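Local coordinates for ancylostoma secreted protein 1 (PDB 3NT8) that is probably associated with the transition of infective hookworm larvae to parasitism, as a secreted protein built from two CAP domains, at residues Arg50-Leu55 with Gly192-Thr197; Gln80-Ala85 with Ala172-Tyr177; Glu247-Val252 with Leu272-Asp277; Ala347-Pro352 with Asn392-Val397. One frame throughout, in Å; residues are numbered along the deposited sequence.

Interaction 1: residues Arg50-Leu55 with Gly192-Thr197; sequences RVAKGL and GQACQT
Ala52, in the last turn of helix 34-52, and Ala194, in the loop after strand 190-191, meet through their methyl groups, with Ala52 CB 4.1 Å from Ala194 CB. The two methyls are not turned alike. The CB of Ala194 is directed at the helix and comes closest to the backbone carbonyl, 3.7 Å from Ala52 O, whereas the CB of Ala52 lies alongside the loop. Side chains this short let the backbones approach to 5.4 Å between Ala52 CA and Ala194 CA. No direct hydrogen bond joins them. One water bridges the two backbones instead, donating to Ala52 O at 2.8 Å and accepting from Ala194 N beside the methyl pair. The carbonyl of Ala194 is held from within its own loop: Gln196 NE2 donates to Ala194 O over 2.7 Å, arriving 40° above the carbonyl plane. On the other side, the helix closes in a Schellman motif, in which Leu55 N bonds to Arg50 O and Gly54 N to Val51 O, with Gly54 at positive phi (76°). The contact brings the end of helix 34-52 against the chain running from strand 190-191 toward strand 208-210. Backbone bonds from Ala52 to Ala66 and from Gly192 to Pro65 bring in the region of strand 66-67, while the Cys195-Cys209 disulfide and the Lys53-Asp211 salt bridge join both segments to the neighbourhood of strands 208-210 and 213-215.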
loop_
_atom_site.group_PDB
_atom_site.type_symbol
_atom_site.label_atom_id
_atom_site.label_comp_id
_atom_site.label_asym_id
_atom_site.label_seq_id
_atom_site.Cartn_x
_atom_site.Cartn_y
_atom_site.Cartn_z
ATOM N N ARG A 50 3.011 14.508 16.297
ATOM C CA ARG A 50 3.642 13.918 17.446
ATOM C C ARG A 50 4.404 12.661 17.131
ATOM O O ARG A 50 5.485 12.473 17.680
ATOM C CB ARG A 50 2.689 13.694 18.613
ATOM C CG ARG A 50 2.204 14.965 19.284
ATOM C CD ARG A 50 1.439 14.650 20.521
ATOM N NE ARG A 50 2.223 14.000 21.593
ATOM C CZ ARG A 50 3.061 14.595 22.482
ATOM N NH1 ARG A 50 3.340 15.903 22.444
ATOM N NH2 ARG A 50 3.668 13.860 23.440
ATOM N N VAL A 51 3.874 11.800 16.281
ATOM C CA VAL A 51 4.543 10.569 15.918
ATOM C C VAL A 51 5.751 10.866 15.085
ATOM O O VAL A 51 6.875 10.378 15.382
ATOM C CB VAL A 51 3.607 9.607 15.137
ATOM C CG1 VAL A 51 4.390 8.335 14.676
ATOM C CG2 VAL A 51 2.418 9.212 15.990
ATOM N N ALA A 52 5.525 11.641 14.025
ATOM C CA ALA A 52 6.573 12.091 13.131
ATOM C C ALA A 52 7.781 12.625 13.871
ATOM O O ALA A 52 8.890 12.256 13.513
ATOM C CB ALA A 52 6.060 13.091 12.189
ATOM N N LYS A 53 7.538 13.491 14.873
ATOM C CA LYS A 53 8.563 14.142 15.736
ATOM C C LYS A 53 9.201 13.206 16.787
ATOM O O LYS A 53 10.222 13.560 17.387
ATOM C CB LYS A 53 7.972 15.360 16.435
ATOM C CG LYS A 53 7.735 16.513 15.503
ATOM C CD LYS A 53 7.739 17.859 16.208
ATOM C CE LYS A 53 7.808 19.041 15.183
ATOM N NZ LYS A 53 7.207 20.285 15.788
ATOM N N GLY A 54 8.667 11.984 16.913
ATOM C CA GLY A 54 9.166 10.999 17.866
ATOM C C GLY A 54 8.743 11.312 19.288
ATOM O O GLY A 54 9.447 10.943 20.211
ATOM N N LEU A 55 7.607 12.022 19.448
ATOM C CA LEU A 55 7.160 12.518 20.739
ATOM C C LEU A 55 5.998 11.725 21.362
ATOM O O LEU A 55 5.625 11.996 22.500
ATOM C CB LEU A 55 6.745 13.982 20.619
ATOM C CG LEU A 55 7.834 15.003 20.279
ATOM C CD1 LEU A 55 7.118 16.266 19.879
ATOM C CD2 LEU A 55 8.818 15.271 21.458
ATOM N N GLY A 192 12.222 7.474 10.399
ATOM C CA GLY A 192 13.248 8.407 9.968
ATOM C C GLY A 192 12.970 9.742 10.567
ATOM O O GLY A 192 11.999 9.887 11.306
ATOM N N GLN A 193 13.830 10.726 10.327
ATOM C CA GLN A 193 13.505 12.095 10.714
ATOM C C GLN A 193 12.304 12.653 9.930
ATOM O O GLN A 193 12.152 12.420 8.751
ATOM C CB GLN A 193 14.703 13.011 10.470
ATOM C CG GLN A 193 14.663 14.336 11.234
ATOM C CD GLN A 193 15.784 15.296 10.827
ATOM O OE1 GLN A 193 16.371 15.193 9.720
ATOM N NE2 GLN A 193 16.078 16.242 11.709
ATOM N N ALA A 194 11.501 13.462 10.608
ATOM C CA ALA A 194 10.390 14.151 9.994
ATOM C C ALA A 194 10.919 15.141 8.966
ATOM O O ALA A 194 12.048 15.613 9.100
ATOM C CB ALA A 194 9.605 14.865 11.052
ATOM N N CYS A 195 10.107 15.462 7.963
ATOM C CA CYS A 195 10.549 16.308 6.895
ATOM C C CYS A 195 10.985 17.681 7.375
ATOM O O CYS A 195 10.402 18.246 8.340
ATOM C CB CYS A 195 9.477 16.442 5.795
ATOM S SG CYS A 195 7.958 17.393 6.290
ATOM N N GLN A 196 11.993 18.213 6.670
ATOM C CA GLN A 196 12.547 19.526 6.926
ATOM C C GLN A 196 12.116 20.473 5.834
ATOM O O GLN A 196 11.743 21.600 6.104
ATOM C CB GLN A 196 14.079 19.430 7.020
ATOM C CG GLN A 196 14.559 18.413 8.093
ATOM C CD GLN A 196 14.022 18.773 9.501
ATOM O OE1 GLN A 196 14.263 19.887 10.005
ATOM N NE2 GLN A 196 13.301 17.829 10.136
ATOM N N THR A 197 12.189 20.015 4.592
ATOM C CA THR A 197 11.637 20.728 3.469
ATOM C C THR A 197 10.764 19.743 2.690
ATOM O O THR A 197 10.643 18.567 3.039
ATOM C CB THR A 197 12.742 21.208 2.491
ATOM O OG1 THR A 197 13.413 20.054 1.981
ATOM C CG2 THR A 197 13.766 22.139 3.194
HETATM O O HOH W 1 11.478 13.394 13.536
#

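Interaction 2: residues Gln80-Ala85 with Ala172-Tyr177; sequences QQLQDA and AVSCIY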
loop_
_atom_site.group_PDB
_atom_site.type_symbol
_atom_site.label_atom_id
_atom_site.label_comp_id
_atom_site.label_asym_id
_atom_site.label_seq_id
_atom_site.Cartn_x
_atom_site.Cartn_y
_atom_site.Cartn_z
ATOM N N GLN A 80 -19.535 13.357 3.039
ATOM C CA GLN A 80 -20.977 13.290 2.690
ATOM C C GLN A 80 -21.384 11.860 2.516
ATOM O O GLN A 80 -22.472 11.458 2.926
ATOM C CB GLN A 80 -21.266 14.076 1.394
ATOM C CG GLN A 80 -22.781 14.015 0.946
ATOM C CD GLN A 80 -23.703 14.800 1.885
ATOM O OE1 GLN A 80 -23.519 15.995 2.106
ATOM N NE2 GLN A 80 -24.694 14.103 2.457
ATOM N N GLN A 81 -20.534 11.089 1.853
ATOM C CA GLN A 81 -20.842 9.694 1.644
ATOM C C GLN A 81 -20.966 8.923 2.958
ATOM O O GLN A 81 -21.876 8.148 3.120
ATOM C CB GLN A 81 -19.815 9.043 0.696
ATOM C CG GLN A 81 -20.292 7.715 0.191
ATOM C CD GLN A 81 -19.501 7.184 -1.001
ATOM O OE1 GLN A 81 -18.515 7.805 -1.460
ATOM N NE2 GLN A 81 -19.941 6.032 -1.515
ATOM N N LEU A 82 -20.049 9.166 3.885
ATOM C CA LEU A 82 -20.078 8.511 5.156
ATOM C C LEU A 82 -21.329 8.949 5.964
ATOM O O LEU A 82 -21.969 8.126 6.655
ATOM C CB LEU A 82 -18.795 8.809 5.924
ATOM C CG LEU A 82 -18.740 8.383 7.376
ATOM C CD1 LEU A 82 -18.848 6.898 7.401
ATOM C CD2 LEU A 82 -17.451 8.804 8.012
ATOM N N GLN A 83 -21.662 10.232 5.852
ATOM C CA GLN A 83 -22.833 10.743 6.556
ATOM C C GLN A 83 -24.120 10.030 6.095
ATOM O O GLN A 83 -24.972 9.699 6.922
ATOM C CB GLN A 83 -22.939 12.255 6.406
ATOM C CG GLN A 83 -24.166 12.832 7.115
ATOM C CD GLN A 83 -23.876 13.115 8.567
ATOM O OE1 GLN A 83 -23.178 14.045 8.847
ATOM N NE2 GLN A 83 -24.403 12.311 9.476
ATOM N N ASP A 84 -24.237 9.806 4.787
ATOM C CA ASP A 84 -25.386 9.124 4.186
ATOM C C ASP A 84 -25.499 7.670 4.644
ATOM O O ASP A 84 -26.579 7.092 4.636
ATOM C CB ASP A 84 -25.330 9.194 2.649
ATOM C CG ASP A 84 -25.510 10.580 2.138
ATOM O OD1 ASP A 84 -26.223 11.368 2.789
ATOM O OD2 ASP A 84 -24.961 10.900 1.064
ATOM N N ALA A 85 -24.385 7.092 5.093
ATOM C CA ALA A 85 -24.361 5.667 5.390
ATOM C C ALA A 85 -24.691 5.346 6.820
ATOM O O ALA A 85 -25.026 4.206 7.147
ATOM C CB ALA A 85 -23.049 5.053 4.986
ATOM N N ALA A 172 -23.528 7.284 16.669
ATOM C CA ALA A 172 -22.443 6.653 15.955
ATOM C C ALA A 172 -21.522 7.776 15.467
ATOM O O ALA A 172 -22.010 8.827 14.984
ATOM C CB ALA A 172 -22.991 5.815 14.797
ATOM N N VAL A 173 -20.228 7.590 15.705
ATOM C CA VAL A 173 -19.177 8.495 15.261
ATOM C C VAL A 173 -18.166 7.695 14.441
ATOM O O VAL A 173 -17.783 6.621 14.850
ATOM C CB VAL A 173 -18.441 9.133 16.440
ATOM C CG1 VAL A 173 -17.425 10.156 15.893
ATOM C CG2 VAL A 173 -19.443 9.766 17.443
ATOM N N SER A 174 -17.802 8.195 13.270
ATOM C CA SER A 174 -17.100 7.389 12.257
ATOM C C SER A 174 -16.205 8.304 11.393
ATOM O O SER A 174 -16.489 9.436 11.225
ATOM C CB SER A 174 -18.059 6.556 11.366
ATOM O OG SER A 174 -17.320 5.649 10.495
ATOM N N CYS A 175 -15.104 7.766 10.891
ATOM C CA CYS A 175 -14.178 8.498 10.010
ATOM C C CYS A 175 -13.764 7.481 8.993
ATOM O O CYS A 175 -13.626 6.303 9.319
ATOM C CB CYS A 175 -12.907 9.006 10.750
ATOM S SG CYS A 175 -13.092 10.330 11.932
ATOM N N ILE A 176 -13.594 7.956 7.753
ATOM C CA ILE A 176 -13.072 7.157 6.651
ATOM C C ILE A 176 -11.812 7.811 6.114
ATOM O O ILE A 176 -11.628 9.028 6.267
ATOM C CB ILE A 176 -14.092 6.975 5.459
ATOM C CG1 ILE A 176 -14.783 8.272 5.113
ATOM C CG2 ILE A 176 -15.121 5.927 5.739
ATOM C CD1 ILE A 176 -15.425 8.188 3.794
ATOM N N TYR A 177 -10.946 7.008 5.500
ATOM C CA TYR A 177 -9.568 7.438 5.173
ATOM C C TYR A 177 -9.214 6.885 3.828
ATOM O O TYR A 177 -9.524 5.744 3.563
ATOM C CB TYR A 177 -8.561 6.863 6.193
ATOM C CG TYR A 177 -8.881 7.178 7.615
ATOM C CD1 TYR A 177 -8.188 8.192 8.307
ATOM C CD2 TYR A 177 -9.796 6.429 8.312
ATOM C CE1 TYR A 177 -8.460 8.432 9.627
ATOM C CE2 TYR A 177 -10.052 6.680 9.640
ATOM C CZ TYR A 177 -9.376 7.674 10.294
ATOM O OH TYR A 177 -9.652 7.983 11.581
#
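Leu82 pushes its forked end between Ser174 and Ile176, two residues on the same face of strand 170-177, and does nearly all the touching from the helix. The tight part is the CD2 methyl, which sits down on the strand backbone: Leu82 CD2 is 3.4 Å from Ser174 O and 3.8 Å from Cys175 CA. The other leucine methyl lies beside the serine hydroxyl, with Leu82 CD1 3.7 Å from Ser174 OG. Ile176 packs on another side of the leucine. Its CG1 is turned between the backbone N and the carbonyl carbon (chi1 44°), which carries Ile176 CG1 to 4.0 Å from Leu82 CD2 and the end of that branch, CD1, to the same distance from Leu82 CB. The segment axes stay 9.0 Å apart and run at 142°, nearer antiparallel than perpendicular. On the other face of the strand, Val173 and Cys175 pack on Phe40 of helix 34-52, so the sheet lies between helices, as in the alpha-beta-alpha sandwich of CAP domains. Away from the leucine wedge the helix turns polar. On its outer side Gln80 NE2 reaches one turn on to Asp84 OD1, a 3.2 Å bond that meets the carboxylate from 37° above its plane, and Asp84 is exposed to solvent. No hydrogen bond joins helix and strand: the leucine methyls rest on a carbonyl and a hydroxyl as well as on Ile176, a van der Waals contact. Ser174 OG bonds to Asn102 O and Gln101 NE2 of the adjacent strand 100-107, and so needs nothing from the helix.

Interaction 3: residues Glu247-Val252 with Leu272-Asp277; sequences EFRSSV and LKMVYD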
loop_
_atom_site.group_PDB
_atom_site.type_symbol
_atom_site.label_atom_id
_atom_site.label_comp_id
_atom_site.label_asym_id
_atom_site.label_seq_id
_atom_site.Cartn_x
_atom_site.Cartn_y
_atom_site.Cartn_z
ATOM N N GLU A 247 13.256 -1.508 -8.780
ATOM C CA GLU A 247 13.937 -1.116 -7.610
ATOM C C GLU A 247 14.173 -2.291 -6.647
ATOM O O GLU A 247 15.186 -2.347 -5.961
ATOM C CB GLU A 247 13.169 0.000 -6.912
ATOM C CG GLU A 247 13.307 1.312 -7.617
ATOM C CD GLU A 247 12.869 2.506 -6.796
ATOM O OE1 GLU A 247 12.344 2.346 -5.665
ATOM O OE2 GLU A 247 13.060 3.629 -7.296
ATOM N N PHE A 248 13.214 -3.205 -6.594
ATOM C CA PHE A 248 13.381 -4.418 -5.855
ATOM C C PHE A 248 14.400 -5.354 -6.528
ATOM O O PHE A 248 15.244 -5.948 -5.836
ATOM C CB PHE A 248 12.042 -5.110 -5.672
ATOM C CG PHE A 248 11.181 -4.595 -4.525
ATOM C CD1 PHE A 248 11.729 -4.313 -3.283
ATOM C CD2 PHE A 248 9.772 -4.537 -4.667
ATOM C CE1 PHE A 248 10.937 -3.892 -2.150
ATOM C CE2 PHE A 248 8.964 -4.110 -3.550
ATOM C CZ PHE A 248 9.586 -3.815 -2.272
ATOM N N ARG A 249 14.355 -5.478 -7.851
ATOM C CA ARG A 249 15.352 -6.300 -8.541
ATOM C C ARG A 249 16.763 -5.697 -8.391
ATOM O O ARG A 249 17.751 -6.438 -8.332
ATOM C CB ARG A 249 15.012 -6.394 -10.016
ATOM C CG ARG A 249 13.879 -7.349 -10.286
ATOM C CD ARG A 249 13.290 -7.192 -11.655
ATOM N NE ARG A 249 14.122 -7.824 -12.657
ATOM C CZ ARG A 249 14.053 -9.106 -12.979
ATOM N NH1 ARG A 249 13.167 -9.922 -12.357
ATOM N NH2 ARG A 249 14.870 -9.598 -13.889
ATOM N N SER A 250 16.848 -4.356 -8.384
ATOM C CA SER A 250 18.137 -3.695 -8.159
ATOM C C SER A 250 18.699 -4.001 -6.767
ATOM O O SER A 250 19.896 -4.346 -6.601
ATOM C CB SER A 250 18.025 -2.184 -8.363
ATOM O OG SER A 250 19.259 -1.560 -8.060
ATOM N N SER A 251 17.820 -3.867 -5.768
ATOM C CA SER A 251 18.153 -4.151 -4.414
ATOM C C SER A 251 18.597 -5.580 -4.209
ATOM O O SER A 251 19.606 -5.818 -3.531
ATOM C CB SER A 251 17.027 -3.809 -3.479
ATOM O OG SER A 251 17.544 -3.883 -2.153
ATOM N N VAL A 252 17.838 -6.526 -4.768
ATOM C CA VAL A 252 18.157 -7.936 -4.600
ATOM C C VAL A 252 19.438 -8.338 -5.309
ATOM O O VAL A 252 20.159 -9.183 -4.779
ATOM C CB VAL A 252 16.957 -8.866 -4.973
ATOM C CG1 VAL A 252 16.998 -9.265 -6.395
ATOM C CG2 VAL A 252 16.888 -10.075 -4.106
ATOM N N LEU A 272 18.241 -8.863 -15.223
ATOM C CA LEU A 272 17.844 -7.973 -16.303
ATOM C C LEU A 272 16.884 -6.861 -15.830
ATOM O O LEU A 272 16.040 -7.053 -14.923
ATOM C CB LEU A 272 17.162 -8.803 -17.381
ATOM C CG LEU A 272 18.068 -9.787 -18.120
ATOM C CD1 LEU A 272 17.128 -10.775 -18.824
ATOM C CD2 LEU A 272 18.956 -9.063 -19.108
ATOM N N LYS A 273 17.028 -5.694 -16.437
ATOM C CA LYS A 273 16.161 -4.570 -16.120
ATOM C C LYS A 273 14.866 -4.776 -16.867
ATOM O O LYS A 273 14.890 -5.016 -18.056
ATOM C CB LYS A 273 16.803 -3.234 -16.570
ATOM C CG LYS A 273 16.014 -1.980 -16.110
ATOM C CD LYS A 273 16.823 -0.680 -16.388
ATOM C CE LYS A 273 16.207 0.522 -15.693
ATOM N NZ LYS A 273 16.821 1.760 -16.225
ATOM N N MET A 274 13.738 -4.673 -16.177
ATOM C CA MET A 274 12.439 -4.842 -16.843
ATOM C C MET A 274 12.042 -3.631 -17.666
ATOM O O MET A 274 12.292 -2.493 -17.291
ATOM C CB MET A 274 11.309 -5.137 -15.831
ATOM C CG MET A 274 11.314 -6.537 -15.267
ATOM S SD MET A 274 10.204 -6.732 -13.876
ATOM C CE MET A 274 10.204 -8.521 -13.811
ATOM N N VAL A 275 11.379 -3.909 -18.772
ATOM C CA VAL A 275 10.753 -2.871 -19.568
ATOM C C VAL A 275 9.229 -3.137 -19.597
ATOM O O VAL A 275 8.813 -4.313 -19.600
ATOM C CB VAL A 275 11.345 -2.802 -21.030
ATOM C CG1 VAL A 275 12.776 -2.300 -21.026
ATOM C CG2 VAL A 275 11.320 -4.115 -21.706
ATOM N N TYR A 276 8.439 -2.068 -19.615
ATOM C CA TYR A 276 7.016 -2.145 -19.786
ATOM C C TYR A 276 6.599 -2.544 -21.225
ATOM O O TYR A 276 7.149 -2.045 -22.201
ATOM C CB TYR A 276 6.353 -0.831 -19.346
ATOM C CG TYR A 276 4.962 -1.097 -18.823
ATOM C CD1 TYR A 276 4.762 -1.506 -17.520
ATOM C CD2 TYR A 276 3.840 -1.016 -19.665
ATOM C CE1 TYR A 276 3.497 -1.816 -17.067
ATOM C CE2 TYR A 276 2.616 -1.291 -19.205
ATOM C CZ TYR A 276 2.433 -1.676 -17.907
ATOM O OH TYR A 276 1.160 -1.987 -17.457
ATOM N N ASP A 277 5.639 -3.452 -21.364
ATOM C CA ASP A 277 5.306 -4.010 -22.664
ATOM C C ASP A 277 3.812 -3.991 -22.849
ATOM O O ASP A 277 3.041 -4.629 -22.078
ATOM C CB ASP A 277 5.870 -5.425 -22.796
ATOM C CG ASP A 277 5.632 -6.023 -24.159
ATOM O OD1 ASP A 277 6.590 -6.147 -24.917
ATOM O OD2 ASP A 277 4.498 -6.368 -24.506
#
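Arg249 grips the backbone carbonyl of Leu272 side-on and lies across Met274 on its way there. From CB, which points toward the 272-277 segment, the chain leaves with CG anti to the carbonyl carbon (chi1 -77°). CD then passes the thioether, 3.8 Å from Met274 SD. A bend at chi3 (78°) turns the guanidinium edge to Leu272. NE donates to Leu272 O at 3.1 Å, almost in line with the carbonyl bond (C=O...N 174°), and NH2 donates to that same Leu272 O at 3.0 Å, so one acceptor takes two bonds and the group's rotation is fixed. The Met274 side chain crosses at about a right angle and places its methyl over one guanidinium face, with Met274 CE 3.6 Å from Arg249 NH1. That NH1 completes the grip by donating to Met362 O and Trp364 O. A buried arginine is thus held largely by backbone carbonyls. In the second CAP domain it ties helix 235-253 to the edge of the four-stranded sheet, where strand 275-276 pairs in parallel with strand 369-376, and to the end of helix 357-363. Met274 also packs on Leu242 and His245 of helix 235-253.

Interaction 4: residues Ala347-Pro352 with Asn392-Val397; sequences ALWNRP and NYMGHV
A Met-aromatic contact on the protein surface joins Trp349, at the end of the short helix 346-349, to Met394 in the loop that follows strand 381-388. The sulfur, Met394 SD, stands 4.5 Å from the centroid of the six-membered ring of Trp349, 37° off the ring normal, an oblique approach. Its nearest ring atom is Trp349 CE3, 3.9 Å from Met394 SD. The methionine is folded at both chi2 and chi3, which swings the methyl back toward the root of the indole and leaves Met394 CE 4.1 Å from Trp349 CB. The two side chains cross at about a right angle. Asn392 adds a looser touch at the ring's edge, near its plane, with its ND2 4.4 Å from Trp349 CZ3. The amide's real partners lie beyond: OD1 bonds to Thr360 OG1 and ND2 to Gly357 O. Met394 is presented by a type II turn from Tyr393 to His396, closed by His396 N to Tyr393 O at 3.1 Å, with Gly395 at positive phi (95°). Leu344, in the chain leading into helix 346-349, touches both Trp349 and Met394 and bonds by its backbone to Gly395 and His396, while Asn392 links the same loop to helix 357-363.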
loop_
_atom_site.group_PDB
_atom_site.type_symbol
_atom_site.label_atom_id
_atom_site.label_comp_id
_atom_site.label_asym_id
_atom_site.label_seq_id
_atom_site.Cartn_x
_atom_site.Cartn_y
_atom_site.Cartn_z
ATOM N N ALA A 347 10.117 -28.641 -2.227
ATOM C CA ALA A 347 10.216 -28.614 -0.765
ATOM C C ALA A 347 9.885 -27.240 -0.155
ATOM O O ALA A 347 9.158 -27.180 0.868
ATOM C CB ALA A 347 11.586 -29.106 -0.283
ATOM N N LEU A 348 10.410 -26.160 -0.758
ATOM C CA LEU A 348 10.058 -24.780 -0.323
ATOM C C LEU A 348 8.659 -24.370 -0.733
ATOM O O LEU A 348 8.024 -23.557 -0.062
ATOM C CB LEU A 348 11.013 -23.728 -0.890
ATOM C CG LEU A 348 12.414 -23.586 -0.336
ATOM C CD1 LEU A 348 13.116 -22.689 -1.302
ATOM C CD2 LEU A 348 12.472 -22.975 1.036
ATOM N N TRP A 349 8.220 -24.871 -1.878
ATOM C CA TRP A 349 6.869 -24.588 -2.411
ATOM C C TRP A 349 5.789 -25.179 -1.486
ATOM O O TRP A 349 4.834 -24.489 -1.066
ATOM C CB TRP A 349 6.706 -25.197 -3.814
ATOM C CG TRP A 349 5.464 -24.721 -4.507
ATOM C CD1 TRP A 349 4.188 -25.190 -4.319
ATOM C CD2 TRP A 349 5.370 -23.656 -5.474
ATOM N NE1 TRP A 349 3.314 -24.493 -5.113
ATOM C CE2 TRP A 349 4.009 -23.544 -5.831
ATOM C CE3 TRP A 349 6.298 -22.777 -6.049
ATOM C CZ2 TRP A 349 3.551 -22.599 -6.754
ATOM C CZ3 TRP A 349 5.847 -21.857 -6.966
ATOM C CH2 TRP A 349 4.487 -21.771 -7.308
ATOM N N ASN A 350 5.964 -26.450 -1.139
ATOM C CA ASN A 350 4.933 -27.177 -0.443
ATOM C C ASN A 350 4.897 -26.900 1.059
ATOM O O ASN A 350 4.239 -27.619 1.818
ATOM C CB ASN A 350 5.088 -28.665 -0.743
ATOM C CG ASN A 350 4.922 -28.966 -2.208
ATOM O OD1 ASN A 350 4.152 -28.296 -2.922
ATOM N ND2 ASN A 350 5.626 -29.990 -2.676
ATOM N N ARG A 351 5.609 -25.855 1.484
ATOM C CA ARG A 351 5.645 -25.500 2.900
ATOM C C ARG A 351 4.247 -25.080 3.338
ATOM O O ARG A 351 3.545 -24.374 2.623
ATOM C CB ARG A 351 6.678 -24.396 3.187
ATOM C CG ARG A 351 8.086 -24.903 3.442
ATOM C CD ARG A 351 9.063 -23.750 3.633
ATOM N NE ARG A 351 9.019 -22.792 2.520
ATOM C CZ ARG A 351 9.643 -21.611 2.541
ATOM N NH1 ARG A 351 10.381 -21.267 3.595
ATOM N NH2 ARG A 351 9.574 -20.777 1.507
ATOM N N PRO A 352 3.826 -25.553 4.504
ATOM C CA PRO A 352 2.443 -25.291 4.905
ATOM C C PRO A 352 2.257 -23.797 5.228
ATOM O O PRO A 352 2.998 -23.268 6.050
ATOM C CB PRO A 352 2.273 -26.179 6.140
ATOM C CG PRO A 352 3.329 -27.335 5.891
ATOM C CD PRO A 352 4.489 -26.591 5.313
ATOM N N ASN A 392 9.631 -19.181 -12.623
ATOM C CA ASN A 392 9.030 -20.198 -11.786
ATOM C C ASN A 392 9.203 -21.586 -12.405
ATOM O O ASN A 392 8.324 -22.478 -12.298
ATOM C CB ASN A 392 7.571 -19.897 -11.407
ATOM C CG ASN A 392 7.440 -18.745 -10.416
ATOM O OD1 ASN A 392 8.371 -17.985 -10.192
ATOM N ND2 ASN A 392 6.281 -18.604 -9.843
ATOM N N TYR A 393 10.358 -21.794 -13.001
ATOM C CA TYR A 393 10.764 -23.133 -13.346
ATOM C C TYR A 393 11.151 -23.910 -12.072
ATOM O O TYR A 393 12.109 -23.531 -11.399
ATOM C CB TYR A 393 11.975 -23.065 -14.301
ATOM C CG TYR A 393 11.839 -22.176 -15.509
ATOM C CD1 TYR A 393 10.727 -22.267 -16.333
ATOM C CD2 TYR A 393 12.879 -21.297 -15.886
ATOM C CE1 TYR A 393 10.602 -21.523 -17.458
ATOM C CE2 TYR A 393 12.774 -20.520 -17.016
ATOM C CZ TYR A 393 11.607 -20.640 -17.803
ATOM O OH TYR A 393 11.417 -19.908 -18.944
ATOM N N MET A 394 10.426 -24.997 -11.780
ATOM C CA MET A 394 10.649 -25.821 -10.580
ATOM C C MET A 394 11.951 -26.584 -10.660
ATOM O O MET A 394 12.194 -27.348 -11.607
ATOM C CB MET A 394 9.506 -26.813 -10.317
ATOM C CG MET A 394 8.167 -26.189 -10.008
ATOM S SD MET A 394 8.135 -25.005 -8.619
ATOM C CE MET A 394 8.587 -26.090 -7.289
ATOM N N GLY A 395 12.769 -26.356 -9.638
ATOM C CA GLY A 395 14.082 -26.963 -9.512
ATOM C C GLY A 395 15.176 -26.066 -10.062
ATOM O O GLY A 395 16.358 -26.465 -10.070
ATOM N N HIS A 396 14.805 -24.865 -10.524
ATOM C CA HIS A 396 15.796 -23.933 -11.129
ATOM C C HIS A 396 16.074 -22.759 -10.187
ATOM O O HIS A 396 15.208 -22.404 -9.366
ATOM C CB HIS A 396 15.238 -23.388 -12.427
ATOM C CG HIS A 396 16.258 -22.763 -13.328
ATOM N ND1 HIS A 396 16.769 -21.502 -13.104
ATOM C CD2 HIS A 396 16.816 -23.201 -14.489
ATOM C CE1 HIS A 396 17.611 -21.195 -14.075
ATOM N NE2 HIS A 396 17.657 -22.205 -14.927
ATOM N N VAL A 397 17.287 -22.190 -10.250
ATOM C CA VAL A 397 17.594 -21.008 -9.479
ATOM C C VAL A 397 16.710 -19.823 -9.940
ATOM O O VAL A 397 16.339 -19.723 -11.106
ATOM C CB VAL A 397 19.065 -20.625 -9.560
ATOM C CG1 VAL A 397 19.994 -21.708 -8.885
ATOM C CG2 VAL A 397 19.400 -20.412 -10.942
#

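How the interactions relate
The first two interactions belong to the N-terminal half of the chain and the last two to the C-terminal half. Interaction 2 is nested within the loop closed by interaction 1, yet their centres are about 29 Å apart, one at the end of helix 34-52 and the other in the helix-sheet interior. Interactions 2 and 3 belong to different CAP domains, on opposite sides of the chain's centre, about 41 Å between centres. Interactions 3 and 4 lie nearest each other, about 10 Å between nearest atoms, and helix 357-363 and its ends supply partners to both.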